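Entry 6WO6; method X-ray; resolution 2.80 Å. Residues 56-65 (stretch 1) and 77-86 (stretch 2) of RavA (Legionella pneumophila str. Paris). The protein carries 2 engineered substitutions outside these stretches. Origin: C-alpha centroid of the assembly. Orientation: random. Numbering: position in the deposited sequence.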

ATOM      1  N   GLU A  56      -2.861 -18.138 -19.726  1.00 72.02           N
ATOM      2  CA  GLU A  56      -3.670 -19.076 -20.490  1.00 71.38           C
ATOM      3  C   GLU A  56      -5.146 -19.049 -20.104  1.00 69.89           C
ATOM      4  O   GLU A  56      -5.959 -19.653 -20.816  1.00 72.51           O
ATOM      5  CB  GLU A  56      -3.120 -20.497 -20.325  1.00 68.66           C
ATOM      6  CG  GLU A  56      -1.637 -20.616 -20.643  1.00 68.83           C
ATOM      7  CD  GLU A  56      -1.143 -22.047 -20.613  1.00 67.81           C
ATOM      8  OE1 GLU A  56      -1.944 -22.962 -20.893  1.00 67.74           O
ATOM      9  OE2 GLU A  56       0.050 -22.256 -20.308  1.00 67.86           O
ATOM     10  N   LEU A  57      -5.504 -18.350 -19.020  1.00 65.89           N
ATOM     11  CA  LEU A  57      -6.885 -18.324 -18.540  1.00 64.19           C
ATOM     12  C   LEU A  57      -7.874 -18.059 -19.671  1.00 68.80           C
ATOM     13  O   LEU A  57      -8.779 -18.863 -19.923  1.00 70.23           O
ATOM     14  CB  LEU A  57      -7.036 -17.271 -17.440  1.00 61.97           C
ATOM     15  CG  LEU A  57      -6.888 -17.747 -15.995  1.00 59.73           C
ATOM     16  CD1 LEU A  57      -7.049 -16.583 -15.033  1.00 58.75           C
ATOM     17  CD2 LEU A  57      -7.900 -18.842 -15.687  1.00 58.56           C
ATOM     18  N   LYS A  58      -7.702 -16.931 -20.369  1.00 71.74           N
ATOM     19  CA  LYS A  58      -8.578 -16.597 -21.490  1.00 75.22           C
ATOM     20  C   LYS A  58      -8.659 -17.749 -22.483  1.00 78.29           C
ATOM     21  O   LYS A  58      -9.756 -18.197 -22.843  1.00 79.55           O
ATOM     22  CB  LYS A  58      -8.086 -15.322 -22.180  1.00 77.09           C
ATOM     23  N   ASP A  59      -7.502 -18.261 -22.916  1.00 79.04           N
ATOM     24  CA  ASP A  59      -7.494 -19.439 -23.777  1.00 79.01           C
ATOM     25  C   ASP A  59      -8.310 -20.561 -23.155  1.00 76.01           C
ATOM     26  O   ASP A  59      -9.250 -21.080 -23.772  1.00 78.55           O
ATOM     27  CB  ASP A  59      -6.056 -19.896 -24.034  1.00 79.96           C
ATOM     28  CG  ASP A  59      -5.323 -18.998 -25.012  1.00 83.49           C
ATOM     29  OD1 ASP A  59      -5.957 -18.517 -25.976  1.00 85.59           O
ATOM     30  OD2 ASP A  59      -4.109 -18.776 -24.815  1.00 84.01           O
ATOM     31  N   PHE A  60      -7.995 -20.907 -21.901  1.00 72.05           N
ATOM     32  CA  PHE A  60      -8.734 -21.954 -21.203  1.00 69.59           C
ATOM     33  C   PHE A  60     -10.231 -21.689 -21.241  1.00 71.07           C
ATOM     34  O   PHE A  60     -11.030 -22.618 -21.425  1.00 70.25           O
ATOM     35  CB  PHE A  60      -8.249 -22.065 -19.757  1.00 65.31           C
ATOM     36  CG  PHE A  60      -8.728 -23.303 -19.052  1.00 62.46           C
ATOM     37  CD1 PHE A  60      -8.960 -24.472 -19.758  1.00 61.81           C
ATOM     38  CD2 PHE A  60      -8.959 -23.294 -17.685  1.00 61.30           C
ATOM     39  CE1 PHE A  60      -9.402 -25.614 -19.115  1.00 60.33           C
ATOM     40  CE2 PHE A  60      -9.404 -24.432 -17.035  1.00 60.46           C
ATOM     41  CZ  PHE A  60      -9.625 -25.594 -17.750  1.00 59.71           C
ATOM     42  N   ALA A  61     -10.628 -20.421 -21.096  1.00 73.63           N
ATOM     43  CA  ALA A  61     -12.042 -20.072 -21.166  1.00 76.21           C
ATOM     44  C   ALA A  61     -12.676 -20.649 -22.423  1.00 79.40           C
ATOM     45  O   ALA A  61     -13.633 -21.429 -22.349  1.00 79.75           O
ATOM     46  CB  ALA A  61     -12.214 -18.552 -21.118  1.00 77.97           C
ATOM     47  N   HIS A  62     -12.112 -20.315 -23.588  1.00 82.92           N
ATOM     48  CA  HIS A  62     -12.676 -20.806 -24.840  1.00 88.60           C
ATOM     49  C   HIS A  62     -12.700 -22.327 -24.863  1.00 87.45           C
ATOM     50  O   HIS A  62     -13.654 -22.933 -25.370  1.00 89.19           O
ATOM     51  CB  HIS A  62     -11.888 -20.251 -26.027  1.00 94.99           C
ATOM     52  CG  HIS A  62     -12.002 -18.766 -26.179  1.00102.13           C
ATOM     53  ND1 HIS A  62     -13.105 -18.057 -25.751  1.00103.81           N
ATOM     54  CD2 HIS A  62     -11.149 -17.853 -26.700  1.00104.45           C
ATOM     55  CE1 HIS A  62     -12.927 -16.773 -26.007  1.00105.84           C
ATOM     56  NE2 HIS A  62     -11.748 -16.623 -26.583  1.00106.02           N
ATOM     57  N   ALA A  63     -11.679 -22.961 -24.280  1.00 84.37           N
ATOM     58  CA  ALA A  63     -11.662 -24.418 -24.200  1.00 81.58           C
ATOM     59  C   ALA A  63     -12.917 -24.935 -23.510  1.00 77.89           C
ATOM     60  O   ALA A  63     -13.613 -25.812 -24.036  1.00 79.02           O
ATOM     61  CB  ALA A  63     -10.403 -24.890 -23.471  1.00 80.09           C
ATOM     62  N   ILE A  64     -13.244 -24.369 -22.343  1.00 73.55           N
ATOM     63  CA  ILE A  64     -14.444 -24.790 -21.627  1.00 70.88           C
ATOM     64  C   ILE A  64     -15.680 -24.577 -22.487  1.00 74.02           C
ATOM     65  O   ILE A  64     -16.629 -25.372 -22.436  1.00 75.23           O
ATOM     66  CB  ILE A  64     -14.548 -24.038 -20.285  1.00 69.08           C
ATOM     67  CG1 ILE A  64     -13.321 -24.322 -19.416  1.00 66.43           C
ATOM     68  CG2 ILE A  64     -15.821 -24.418 -19.551  1.00 69.10           C
ATOM     69  CD1 ILE A  64     -13.305 -23.545 -18.116  1.00 65.83           C
ATOM     70  N   GLU A  65     -15.682 -23.525 -23.310  1.00 76.88           N
ATOM     71  CA  GLU A  65     -16.837 -23.253 -24.156  1.00 79.87           C
ATOM     72  C   GLU A  65     -16.914 -24.229 -25.324  1.00 79.20           C
ATOM     73  O   GLU A  65     -18.009 -24.507 -25.826  1.00 81.63           O
ATOM     74  CB  GLU A  65     -16.785 -21.807 -24.654  1.00 84.22           C
ATOM     75  CG  GLU A  65     -17.964 -21.379 -25.519  1.00 90.01           C
ATOM     76  CD  GLU A  65     -19.304 -21.610 -24.846  1.00 91.72           C
ATOM     77  OE1 GLU A  65     -20.192 -22.222 -25.478  1.00 93.73           O
ATOM     78  OE2 GLU A  65     -19.470 -21.182 -23.683  1.00 90.65           O
ATOM     79  N   PHE A  77     -19.994 -32.171 -14.981  1.00 83.14           N
ATOM     80  CA  PHE A  77     -18.671 -31.660 -14.638  1.00 77.73           C
ATOM     81  C   PHE A  77     -18.420 -30.287 -15.244  1.00 76.81           C
ATOM     82  O   PHE A  77     -17.663 -29.488 -14.675  1.00 76.64           O
ATOM     83  CB  PHE A  77     -17.593 -32.643 -15.094  1.00 74.86           C
ATOM     84  CG  PHE A  77     -16.195 -32.202 -14.769  1.00 71.94           C
ATOM     85  CD1 PHE A  77     -15.663 -32.417 -13.507  1.00 71.32           C
ATOM     86  CD2 PHE A  77     -15.410 -31.571 -15.724  1.00 70.94           C
ATOM     87  CE1 PHE A  77     -14.373 -32.009 -13.202  1.00 69.61           C
ATOM     88  CE2 PHE A  77     -14.120 -31.159 -15.424  1.00 68.95           C
ATOM     89  CZ  PHE A  77     -13.601 -31.381 -14.160  1.00 68.03           C
ATOM     90  N   HIS A  78     -19.032 -29.996 -16.394  1.00 77.57           N
ATOM     91  CA  HIS A  78     -18.840 -28.694 -17.025  1.00 78.80           C
ATOM     92  C   HIS A  78     -19.315 -27.565 -16.120  1.00 80.54           C
ATOM     93  O   HIS A  78     -18.707 -26.488 -16.090  1.00 81.25           O
ATOM     94  CB  HIS A  78     -19.568 -28.649 -18.367  1.00 81.36           C
ATOM     95  CG  HIS A  78     -19.487 -27.319 -19.051  1.00 83.40           C
ATOM     96  ND1 HIS A  78     -20.373 -26.294 -18.795  1.00 85.47           N
ATOM     97  CD2 HIS A  78     -18.624 -26.847 -19.981  1.00 83.05           C
ATOM     98  CE1 HIS A  78     -20.061 -25.249 -19.539  1.00 85.93           C
ATOM     99  NE2 HIS A  78     -19.003 -25.557 -20.267  1.00 84.95           N
ATOM    100  N   SER A  79     -20.396 -27.793 -15.370  1.00 81.65           N
ATOM    101  CA  SER A  79     -20.883 -26.784 -14.433  1.00 83.42           C
ATOM    102  C   SER A  79     -19.829 -26.464 -13.378  1.00 78.85           C
ATOM    103  O   SER A  79     -19.526 -25.290 -13.114  1.00 79.54           O
ATOM    104  CB  SER A  79     -22.177 -27.271 -13.780  1.00 89.80           C
ATOM    105  OG  SER A  79     -22.668 -26.335 -12.839  1.00 93.87           O
ATOM    106  N   PHE A  80     -19.257 -27.505 -12.763  1.00 73.25           N
ATOM    107  CA  PHE A  80     -18.209 -27.308 -11.769  1.00 67.15           C
ATOM    108  C   PHE A  80     -17.008 -26.584 -12.367  1.00 64.49           C
ATOM    109  O   PHE A  80     -16.473 -25.646 -11.760  1.00 62.81           O
ATOM    110  CB  PHE A  80     -17.777 -28.656 -11.187  1.00 65.17           C
ATOM    111  CG  PHE A  80     -18.799 -29.290 -10.291  1.00 68.15           C
ATOM    112  CD1 PHE A  80     -19.802 -30.090 -10.816  1.00 70.94           C
ATOM    113  CD2 PHE A  80     -18.753 -29.094  -8.921  1.00 69.08           C
ATOM    114  CE1 PHE A  80     -20.745 -30.680  -9.991  1.00 73.81           C
ATOM    115  CE2 PHE A  80     -19.691 -29.680  -8.090  1.00 72.51           C
ATOM    116  CZ  PHE A  80     -20.688 -30.475  -8.625  1.00 74.73           C
ATOM    117  N   LEU A  81     -16.573 -27.006 -13.558  1.00 63.86           N
ATOM    118  CA  LEU A  81     -15.391 -26.395 -14.159  1.00 62.66           C
ATOM    119  C   LEU A  81     -15.630 -24.926 -14.485  1.00 66.49           C
ATOM    120  O   LEU A  81     -14.749 -24.083 -14.267  1.00 68.61           O
ATOM    121  CB  LEU A  81     -14.975 -27.167 -15.412  1.00 60.55           C
ATOM    122  CG  LEU A  81     -13.575 -26.815 -15.918  1.00 56.96           C
ATOM    123  CD1 LEU A  81     -12.553 -27.065 -14.823  1.00 53.67           C
ATOM    124  CD2 LEU A  81     -13.224 -27.595 -17.175  1.00 56.54           C
ATOM    125  N   PHE A  82     -16.819 -24.592 -14.995  1.00 67.67           N
ATOM    126  CA  PHE A  82     -17.099 -23.200 -15.327  1.00 68.60           C
ATOM    127  C   PHE A  82     -17.188 -22.340 -14.073  1.00 67.96           C
ATOM    128  O   PHE A  82     -16.685 -21.211 -14.055  1.00 65.38           O
ATOM    129  CB  PHE A  82     -18.385 -23.091 -16.145  1.00 69.96           C
ATOM    130  CG  PHE A  82     -18.593 -21.734 -16.751  1.00 71.48           C
ATOM    131  CD1 PHE A  82     -17.833 -21.326 -17.836  1.00 72.08           C
ATOM    132  CD2 PHE A  82     -19.539 -20.865 -16.234  1.00 72.97           C
ATOM    133  CE1 PHE A  82     -18.013 -20.076 -18.398  1.00 74.19           C
ATOM    134  CE2 PHE A  82     -19.726 -19.613 -16.792  1.00 75.08           C
ATOM    135  CZ  PHE A  82     -18.961 -19.218 -17.876  1.00 75.85           C
ATOM    136  N   GLN A  83     -17.814 -22.856 -13.008  1.00 68.29           N
ATOM    137  CA  GLN A  83     -17.870 -22.094 -11.763  1.00 67.23           C
ATOM    138  C   GLN A  83     -16.474 -21.870 -11.187  1.00 63.25           C
ATOM    139  O   GLN A  83     -16.173 -20.787 -10.664  1.00 63.04           O
ATOM    140  CB  GLN A  83     -18.772 -22.803 -10.753  1.00 69.22           C
ATOM    141  CG  GLN A  83     -20.254 -22.723 -11.084  1.00 74.03           C
ATOM    142  CD  GLN A  83     -21.115 -23.512 -10.111  1.00 78.05           C
ATOM    143  OE1 GLN A  83     -21.715 -22.948  -9.195  1.00 79.32           O
ATOM    144  NE2 GLN A  83     -21.182 -24.823 -10.310  1.00 79.60           N
ATOM    145  N   ALA A  84     -15.602 -22.879 -11.281  1.00 60.94           N
ATOM    146  CA  ALA A  84     -14.238 -22.721 -10.785  1.00 59.26           C
ATOM    147  C   ALA A  84     -13.471 -21.680 -11.596  1.00 60.82           C
ATOM    148  O   ALA A  84     -12.752 -20.841 -11.027  1.00 58.83           O
ATOM    149  CB  ALA A  84     -13.514 -24.066 -10.811  1.00 58.17           C
ATOM    150  N   TYR A  85     -13.604 -21.729 -12.927  1.00 63.55           N
ATOM    151  CA  TYR A  85     -12.997 -20.696 -13.761  1.00 65.44           C
ATOM    152  C   TYR A  85     -13.521 -19.318 -13.388  1.00 68.19           C
ATOM    153  O   TYR A  85     -12.762 -18.345 -13.375  1.00 68.52           O
ATOM    154  CB  TYR A  85     -13.253 -20.971 -15.244  1.00 67.08           C
ATOM    155  CG  TYR A  85     -12.939 -19.777 -16.128  1.00 68.12           C
ATOM    156  CD1 TYR A  85     -11.634 -19.495 -16.511  1.00 68.48           C
ATOM    157  CD2 TYR A  85     -13.946 -18.924 -16.565  1.00 70.54           C
ATOM    158  CE1 TYR A  85     -11.339 -18.402 -17.309  1.00 70.59           C
ATOM    159  CE2 TYR A  85     -13.662 -17.828 -17.361  1.00 73.33           C
ATOM    160  CZ  TYR A  85     -12.357 -17.571 -17.731  1.00 72.94           C
ATOM    161  OH  TYR A  85     -12.070 -16.483 -18.526  1.00 74.79           O
ATOM    162  N   GLN A  86     -14.821 -19.213 -13.099  1.00 70.85           N
ATOM    163  CA  GLN A  86     -15.394 -17.932 -12.698  1.00 71.34           C
ATOM    164  C   GLN A  86     -14.737 -17.415 -11.426  1.00 66.52           C
ATOM    165  O   GLN A  86     -14.358 -16.240 -11.339  1.00 66.94           O
ATOM    166  CB  GLN A  86     -16.904 -18.073 -12.504  1.00 76.53           C
ATOM    167  CG  GLN A  86     -17.695 -18.157 -13.796  1.00 82.42           C
ATOM    168  CD  GLN A  86     -17.767 -16.827 -14.515  1.00 87.97           C
ATOM    169  OE1 GLN A  86     -18.584 -15.971 -14.177  1.00 91.63           O
ATOM    170  NE2 GLN A  86     -16.908 -16.645 -15.510  1.00 88.86           N
TER

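Both stretches are helical, and their N-to-C directions differ by 159°, so they run nearly antiparallel, with axes 10.7 Å apart at closest approach. The register follows from the closest CA pairs: Ala61 CA to Tyr85 CA at 7.5 Å and Ile64 CA to Phe82 CA at 7.0 Å, so advancing along stretch 1 means stepping back along stretch 2. Within each stretch, i to i+4 amide-carbonyl bonds hold the helix, and side chains make most of the contact, which buries 413 Å² summed over both sides.

Leu57 opens the contact. Its CA-to-CB bond points sideways, yet the chain end comes nearer, and Leu57 CD2 lies 3.8 Å from Tyr85 CE1, an apolar approach to the carbon part of the phenol. Phe60 points toward stretch 2 and reaches Leu81 more loosely, with Phe60 CZ 4.2 Å from Leu81 CD2; the methyl sits obliquely to the ring. One residue on, Ala61 lies against the tyrosine: its CA is over one face of the Tyr85 ring, and its CB is 3.5 Å from Tyr85 CZ. The ring thus lies close to the backbone of stretch 1 at Ala61.

Ile64, with 112 Å² covered, the largest share of any residue here, is the knob, seated among His78, Leu81, Phe82 and Tyr85. Its CD1 stands 3.9 Å from both Leu81 CG and Tyr85 CB, while its CG2 meets Phe82 CD1 at 4.1 Å, near the plane of that ring at its edge. The m,t rotamer (chi1 -60°, chi2 176°) accompanies this spread of contacts. The cross-helix hydrogen bond also involves this residue: His78 NE2 donates to Ile64 O at 3.2 Å. Although the oxygen lies near the imidazole plane, the N-H...O angle of 130° is well short of linear, so the bond is weak; the other side-chain pairs described here are apolar.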